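Local coordinates for putative succinylglutamate desuccinylase / aspartoacylase (Shewanella amazonensis, PDB 3FMC), which probably acts as a zinc-dependent hydrolase of the succinylglutamate desuccinylase/aspartoacylase family, likely cleaving ester-type bonds, at the interface of chains A and B. Residues are numbered along the deposited sequence; one frame, centred on the assembly and turned at random. Chains: chain A/B, Putative succinylglutamate desuccinylase / aspartoacylase.

The interface of chains A and B. Residues chain A 292-294, 354-356; chain B 146-150.
This is one patch of a two-fold symmetric interface between identical subunits, in which the end of strand 290-294 and the loop 354-356 of chain A receive the loop of chain B that leads into helix 150-163. Its twin, with the chains exchanged, ties the pair together a second time, although the structure alone does not show that this pairing is the biological one. A:His294 is the centrepiece. Its backbone N gives a nearly straight hydrogen bond (172° at H) to the carbonyl O of B:Trp146, 2.8 Å away. With CG beside its own N (chi1 -56°), the imidazole swings back so that ND1 donates to that same oxygen of B:Trp146 at 3.2 Å, more bent. Both donors stand above the carbonyl plane, and the double grip suggests that ND1 carries the proton. Histidine suits the place because it is donor and flat surface at once: the B:Val148-B:Thr149 peptide lies over one face of the ring, the N of B:Thr149 above its centre, while the methyl CG2 of B:Thr149 lies 3.7 Å from NE2 of A:His294. Next door, the side chains of B:Trp146 and A:Phe293 cross at about a right angle, with CE3 of the indole at the edge of the phenyl ring, in its plane, and 3.7 Å from CB of A:Phe293, apolar bulk flanking the polar pair. A:Gly355, with a positive phi (94°) and no side chain, lets the carbonyl O of B:Val148 approach its CA. At the helix start, B:Thr150 suits the place because its short side chain carries a hydroxyl close to the backbone: OG1, anti to its carbonyl carbon, donates along a lone pair of A:Gln354 O at 2.8 Å, and water 1 links OG1 of B:Thr150 to OG1 of A:Thr356.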
ATOM      1  N   LYS A 292      11.854  -3.530 -23.067  1.00 13.79           N
ATOM      2  CA  LYS A 292      10.667  -3.561 -22.223  1.00 15.89           C
ATOM      3  C   LYS A 292       9.437  -3.495 -23.120  1.00 14.94           C
ATOM      4  O   LYS A 292       9.338  -2.597 -23.952  1.00 14.55           O
ATOM      5  CB  LYS A 292      10.645  -2.373 -21.284  1.00 14.75           C
ATOM      6  CG  LYS A 292      11.831  -2.351 -20.344  1.00 17.73           C
ATOM      7  CD  LYS A 292      11.909  -1.034 -19.602  1.00 19.82           C
ATOM      8  CE  LYS A 292      13.047  -1.073 -18.640  1.00 22.91           C
ATOM      9  NZ  LYS A 292      13.272   0.268 -18.012  1.00 20.60           N
ATOM     10  N   PHE A 293       8.507  -4.432 -22.922  1.00 14.45           N
ATOM     11  CA  PHE A 293       7.257  -4.450 -23.694  1.00 13.25           C
ATOM     12  C   PHE A 293       6.113  -4.008 -22.784  1.00 13.66           C
ATOM     13  O   PHE A 293       5.763  -4.718 -21.866  1.00 13.52           O
ATOM     14  CB  PHE A 293       6.978  -5.865 -24.277  1.00 14.85           C
ATOM     15  CG  PHE A 293       5.765  -5.898 -25.158  1.00 14.58           C
ATOM     16  CD1 PHE A 293       5.878  -5.552 -26.502  1.00 18.19           C
ATOM     17  CD2 PHE A 293       4.485  -6.215 -24.649  1.00 16.01           C
ATOM     18  CE1 PHE A 293       4.762  -5.539 -27.324  1.00 15.58           C
ATOM     19  CE2 PHE A 293       3.344  -6.217 -25.488  1.00 15.52           C
ATOM     20  CZ  PHE A 293       3.493  -5.866 -26.811  1.00 14.51           C
ATOM     21  N   HIS A 294       5.505  -2.860 -23.078  1.00 12.99           N
ATOM     22  CA  HIS A 294       4.422  -2.296 -22.260  1.00 14.99           C
ATOM     23  C   HIS A 294       3.061  -2.565 -22.900  1.00 14.98           C
ATOM     24  O   HIS A 294       2.964  -2.626 -24.136  1.00 14.76           O
ATOM     25  CB  HIS A 294       4.629  -0.772 -22.089  1.00 16.18           C
ATOM     26  CG  HIS A 294       5.959  -0.420 -21.504  1.00 13.46           C
ATOM     27  ND1 HIS A 294       7.073  -0.215 -22.286  1.00 12.47           N
ATOM     28  CD2 HIS A 294       6.389  -0.376 -20.216  1.00 12.63           C
ATOM     29  CE1 HIS A 294       8.126  -0.017 -21.503  1.00 12.67           C
ATOM     30  NE2 HIS A 294       7.735  -0.101 -20.241  1.00 12.90           N
ATOM     31  N   GLN A 354      -3.029   0.502 -19.385  1.00 13.98           N
ATOM     32  CA  GLN A 354      -2.232   0.844 -20.557  1.00 12.45           C
ATOM     33  C   GLN A 354      -0.861   1.278 -20.017  1.00 13.70           C
ATOM     34  O   GLN A 354      -0.786   2.051 -19.034  1.00 13.57           O
ATOM     35  CB  GLN A 354      -2.898   1.966 -21.343  1.00 14.41           C
ATOM     36  CG  GLN A 354      -2.124   2.364 -22.584  1.00 13.49           C
ATOM     37  CD  GLN A 354      -2.820   3.392 -23.415  1.00 20.51           C
ATOM     38  OE1 GLN A 354      -3.364   4.362 -22.897  1.00 20.33           O
ATOM     39  NE2 GLN A 354      -2.774   3.205 -24.737  1.00 23.18           N
ATOM     40  N   GLY A 355       0.200   0.747 -20.590  1.00 14.36           N
ATOM     41  CA  GLY A 355       1.551   1.120 -20.189  1.00 13.17           C
ATOM     42  C   GLY A 355       2.204   0.226 -19.153  1.00 12.29           C
ATOM     43  O   GLY A 355       3.419   0.272 -18.992  1.00 14.10           O
ATOM     44  N   THR A 356       1.438  -0.617 -18.468  1.00 11.05           N
ATOM     45  CA  THR A 356       2.035  -1.549 -17.520  1.00 11.69           C
ATOM     46  C   THR A 356       3.076  -2.414 -18.250  1.00 12.99           C
ATOM     47  O   THR A 356       2.822  -2.936 -19.326  1.00 14.99           O
ATOM     48  CB  THR A 356       1.002  -2.460 -16.819  1.00 11.15           C
ATOM     49  OG1 THR A 356      -0.055  -1.652 -16.236  1.00 11.21           O
ATOM     50  CG2 THR A 356       1.708  -3.292 -15.729  1.00 12.94           C
TER
ATOM     51  N   TRP B 146       6.944  -1.276 -28.801  1.00 18.24           N
ATOM     52  CA  TRP B 146       7.266  -1.786 -27.468  1.00 16.43           C
ATOM     53  C   TRP B 146       6.515  -0.995 -26.380  1.00 16.57           C
ATOM     54  O   TRP B 146       6.530  -1.367 -25.226  1.00 15.99           O
ATOM     55  CB  TRP B 146       8.764  -1.735 -27.209  1.00 14.82           C
ATOM     56  CG  TRP B 146       9.547  -2.647 -28.048  1.00 13.33           C
ATOM     57  CD1 TRP B 146      10.111  -2.353 -29.260  1.00 17.60           C
ATOM     58  CD2 TRP B 146       9.884  -4.005 -27.764  1.00 14.27           C
ATOM     59  NE1 TRP B 146      10.759  -3.454 -29.760  1.00 20.13           N
ATOM     60  CE2 TRP B 146      10.648  -4.478 -28.855  1.00 18.21           C
ATOM     61  CE3 TRP B 146       9.620  -4.869 -26.692  1.00 15.19           C
ATOM     62  CZ2 TRP B 146      11.155  -5.752 -28.897  1.00 15.97           C
ATOM     63  CZ3 TRP B 146      10.129  -6.155 -26.738  1.00 15.73           C
ATOM     64  CH2 TRP B 146      10.880  -6.584 -27.835  1.00 17.40           C
ATOM     65  N   GLY B 147       5.877   0.105 -26.763  1.00 15.19           N
ATOM     66  CA  GLY B 147       5.084   0.902 -25.850  1.00 15.46           C
ATOM     67  C   GLY B 147       5.934   1.740 -24.942  1.00 14.85           C
ATOM     68  O   GLY B 147       7.160   1.778 -25.054  1.00 12.39           O
ATOM     69  N   VAL B 148       5.249   2.428 -24.035  1.00 17.79           N
ATOM     70  CA  VAL B 148       5.876   3.305 -23.037  1.00 16.82           C
ATOM     71  C   VAL B 148       5.189   3.089 -21.697  1.00 15.29           C
ATOM     72  O   VAL B 148       4.065   2.583 -21.645  1.00 13.90           O
ATOM     73  CB  VAL B 148       5.827   4.817 -23.446  1.00 14.24           C
ATOM     74  CG1 VAL B 148       6.509   5.011 -24.835  1.00 14.76           C
ATOM     75  CG2 VAL B 148       4.379   5.348 -23.443  1.00 14.73           C
ATOM     76  N   THR B 149       5.866   3.445 -20.600  1.00 15.84           N
ATOM     77  CA  THR B 149       5.249   3.307 -19.283  1.00 13.57           C
ATOM     78  C   THR B 149       3.965   4.117 -19.147  1.00 12.36           C
ATOM     79  O   THR B 149       3.698   5.063 -19.904  1.00 12.36           O
ATOM     80  CB  THR B 149       6.206   3.710 -18.121  1.00 12.96           C
ATOM     81  OG1 THR B 149       6.459   5.133 -18.170  1.00 15.04           O
ATOM     82  CG2 THR B 149       7.538   2.919 -18.190  1.00 14.97           C
ATOM     83  N   THR B 150       3.148   3.730 -18.171  1.00 12.86           N
ATOM     84  CA  THR B 150       1.920   4.445 -17.809  1.00 12.64           C
ATOM     85  C   THR B 150       2.250   5.932 -17.509  1.00 11.77           C
ATOM     86  O   THR B 150       1.591   6.843 -18.007  1.00 12.59           O
ATOM     87  CB  THR B 150       1.291   3.738 -16.571  1.00 13.28           C
ATOM     88  OG1 THR B 150       0.995   2.357 -16.896  1.00 11.95           O
ATOM     89  CG2 THR B 150       0.024   4.432 -16.035  1.00 14.76           C
TER
HETATM   90  O   HOH W   1       0.542   0.680 -14.878  1.00 13.70           O
HETATM   91  O   HOH W   2       4.323   1.279 -16.633  1.00 17.57           O
HETATM   92  O   HOH W   3       9.614   0.181 -24.341  1.00 23.65           O